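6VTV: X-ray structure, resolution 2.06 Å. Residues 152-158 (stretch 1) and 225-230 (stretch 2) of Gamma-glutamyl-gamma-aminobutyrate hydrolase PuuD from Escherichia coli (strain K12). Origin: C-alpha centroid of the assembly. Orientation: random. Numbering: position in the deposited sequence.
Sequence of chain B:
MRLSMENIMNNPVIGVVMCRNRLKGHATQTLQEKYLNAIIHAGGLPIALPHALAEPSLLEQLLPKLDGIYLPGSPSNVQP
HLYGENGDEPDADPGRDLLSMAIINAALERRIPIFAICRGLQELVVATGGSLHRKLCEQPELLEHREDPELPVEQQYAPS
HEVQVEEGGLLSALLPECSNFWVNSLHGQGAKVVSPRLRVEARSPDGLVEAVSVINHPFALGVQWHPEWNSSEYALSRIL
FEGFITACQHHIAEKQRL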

# COMPACT_ATOMS: atom_id res chain seq x y z
N PRO B 152 17.46 -3.89 20.86
CA PRO B 152 16.08 -4.20 20.45
C PRO B 152 15.38 -2.96 19.89
O PRO B 152 15.82 -1.82 20.09
CB PRO B 152 15.41 -4.70 21.73
CG PRO B 152 16.34 -4.33 22.85
CD PRO B 152 17.71 -4.27 22.26
N VAL B 153 14.28 -3.21 19.18
CA VAL B 153 13.61 -2.16 18.41
C VAL B 153 13.17 -1.02 19.32
O VAL B 153 13.29 0.16 18.96
CB VAL B 153 12.43 -2.75 17.63
CG1 VAL B 153 11.49 -1.66 17.16
CG2 VAL B 153 12.92 -3.58 16.46
N GLU B 154 12.67 -1.34 20.51
CA GLU B 154 12.17 -0.31 21.42
C GLU B 154 13.28 0.66 21.83
O GLU B 154 13.04 1.87 21.96
CB GLU B 154 11.52 -0.95 22.64
CG GLU B 154 10.68 -2.19 22.34
CD GLU B 154 11.49 -3.47 22.33
OE1 GLU B 154 12.09 -3.81 23.37
OE2 GLU B 154 11.54 -4.13 21.27
N GLN B 155 14.49 0.15 22.05
CA GLN B 155 15.60 1.04 22.40
C GLN B 155 16.03 1.89 21.22
O GLN B 155 16.46 3.03 21.41
CB GLN B 155 16.79 0.22 22.92
CG GLN B 155 16.42 -0.97 23.80
CD GLN B 155 15.69 -0.57 25.07
OE1 GLN B 155 15.78 0.57 25.52
NE2 GLN B 155 14.99 -1.53 25.67
N GLN B 156 15.91 1.36 20.00
CA GLN B 156 16.32 2.12 18.82
C GLN B 156 15.46 3.36 18.63
O GLN B 156 15.94 4.39 18.13
CB GLN B 156 16.25 1.24 17.58
CG GLN B 156 17.05 -0.05 17.66
CD GLN B 156 16.97 -0.87 16.38
OE1 GLN B 156 16.56 -0.36 15.34
NE2 GLN B 156 17.36 -2.13 16.46
N TYR B 157 14.18 3.30 19.02
CA TYR B 157 13.26 4.42 18.88
C TYR B 157 13.10 5.22 20.16
O TYR B 157 12.24 6.11 20.22
CB TYR B 157 11.90 3.90 18.40
CG TYR B 157 11.87 3.58 16.92
CD1 TYR B 157 12.34 2.36 16.45
CD2 TYR B 157 11.38 4.49 15.99
CE1 TYR B 157 12.32 2.06 15.09
CE2 TYR B 157 11.35 4.20 14.64
CZ TYR B 157 11.83 2.98 14.20
OH TYR B 157 11.80 2.69 12.85
N ALA B 158 13.92 4.94 21.17
CA ALA B 158 13.88 5.70 22.41
C ALA B 158 14.37 7.13 22.17
O ALA B 158 15.00 7.41 21.15
CB ALA B 158 14.74 5.01 23.47
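Stretch 2 (225-230) WHPEWN

Two segments far apart in sequence can pack largely through aromatic surfaces, without a single direct hydrogen bond between them, and the packing of residues 225-230 on residues 152-158 in PuuD is a compact example. The first segment is a short helix, residues 153-156, with Pro-152 at its N-cap position and Tyr-157 as the first residue to leave helical phi/psi. The second has no regular helix or strand. It is shaped by a type I beta turn from His-226 to Trp-229, whose closing bond, Trp-229 N to His-226 O at 3.5 Å, is weak. Without a second regular element there is no axis to cross, and the register is best fixed by the nearest pair of CA atoms, those of Tyr-157 and Trp-229, 7.1 Å apart.

These two residues dominate the contact, with 107 Å² of Tyr-157 and 108 Å² of Trp-229 covered by the opposing segment, and both direct their CA-to-CB bonds toward it. Trp-229, with chi1 in the t well, lays its indole alongside the short helix, from Tyr-157 back to Val-153 and Glu-154. Tyr-157, with chi1 in m, meets it in an offset stack: its ring centroid lies 4.5 Å from that of the indole six-membered ring, with the planes 18° apart. The methylene of Tyr-157 adds a second contact. Its CB sits over the indole face, 3.4 Å from the centroid of the five-membered ring and almost on the ring normal, with Tyr-157 CB to Trp-229 CD2 as close as 3.5 Å.

The far end of the indole runs back along the helix. Trp-229 CH2 meets Val-153 CG1 at 3.7 Å, an apolar contact, while Trp-229 CZ2 lies 3.9 Å from Glu-154 CA, so that the backbone itself forms part of the packing surface. The polar edge is satisfied indirectly: one water accepts from Trp-229 NE1 and donates to Glu-154 O, each at 3.1 Å, bridging the two segments.

His-226, at the start of the turn, completes the aromatic cluster in a different orientation. The edge of Tyr-157 points toward the imidazole face, with centroids 5.3 Å apart and planes at 88°; the closest atoms are Tyr-157 CE2 and His-226 ND1, at 3.7 Å. The imidazole is held within its own segment by a hydrogen bond from His-226 ND1 to Glu-228 OE2, 2.7 Å long and nearly straight. Tyr-157 thus combines two classical aromatic geometries, nearly parallel stacking with Trp-229 and a perpendicular approach to His-226.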

# COMPACT_ATOMS: atom_id res chain seq x y z
N TRP B 225 13.20 13.16 12.90
CA TRP B 225 12.97 12.08 13.84
C TRP B 225 11.76 11.26 13.40
O TRP B 225 11.23 11.43 12.30
CB TRP B 225 12.82 12.63 15.26
CG TRP B 225 11.68 13.59 15.45
CD1 TRP B 225 10.43 13.29 15.89
CD2 TRP B 225 11.71 15.00 15.25
NE1 TRP B 225 9.66 14.43 15.95
CE2 TRP B 225 10.43 15.50 15.56
CE3 TRP B 225 12.69 15.90 14.82
CZ2 TRP B 225 10.11 16.85 15.47
CZ3 TRP B 225 12.37 17.25 14.72
CH2 TRP B 225 11.09 17.71 15.05
N HIS B 226 11.30 10.35 14.26
CA HIS B 226 10.23 9.40 13.95
C HIS B 226 9.07 9.62 14.91
O HIS B 226 8.96 8.93 15.93
CB HIS B 226 10.74 7.96 14.02
CG HIS B 226 11.53 7.54 12.83
ND1 HIS B 226 11.08 6.62 11.91
CD2 HIS B 226 12.76 7.92 12.39
CE1 HIS B 226 11.98 6.44 10.97
NE2 HIS B 226 13.02 7.22 11.24
N PRO B 227 8.17 10.57 14.61
CA PRO B 227 7.00 10.76 15.47
C PRO B 227 5.94 9.68 15.32
O PRO B 227 5.02 9.63 16.14
CB PRO B 227 6.47 12.13 15.02
CG PRO B 227 6.87 12.22 13.58
CD PRO B 227 8.18 11.48 13.45
N GLU B 228 6.04 8.82 14.30
CA GLU B 228 5.07 7.75 14.14
C GLU B 228 5.20 6.67 15.20
O GLU B 228 4.26 5.89 15.40
CB GLU B 228 5.21 7.12 12.75
CG GLU B 228 6.27 6.03 12.66
CD GLU B 228 7.67 6.58 12.50
OE1 GLU B 228 7.84 7.82 12.49
OE2 GLU B 228 8.61 5.77 12.37
N TRP B 229 6.33 6.62 15.90
CA TRP B 229 6.59 5.58 16.89
C TRP B 229 5.66 5.76 18.09
O TRP B 229 5.83 6.70 18.87
CB TRP B 229 8.05 5.64 17.33
CG TRP B 229 8.39 4.65 18.41
CD1 TRP B 229 8.65 4.93 19.72
CD2 TRP B 229 8.51 3.23 18.27
NE1 TRP B 229 8.92 3.77 20.40
CE2 TRP B 229 8.84 2.72 19.53
CE3 TRP B 229 8.37 2.35 17.19
CZ2 TRP B 229 9.04 1.36 19.76
CZ3 TRP B 229 8.56 1.00 17.41
CH2 TRP B 229 8.89 0.52 18.69
N ASN B 230 4.69 4.86 18.23
CA ASN B 230 3.71 4.89 19.31
C ASN B 230 3.13 6.30 19.47
O ASN B 230 3.07 6.85 20.58
CB ASN B 230 4.32 4.40 20.62
CG ASN B 230 4.72 2.93 20.56
OD1 ASN B 230 5.88 2.58 20.78
ND2 ASN B 230 3.75 2.07 20.26
O HOH W 1 10.58 3.54 23.00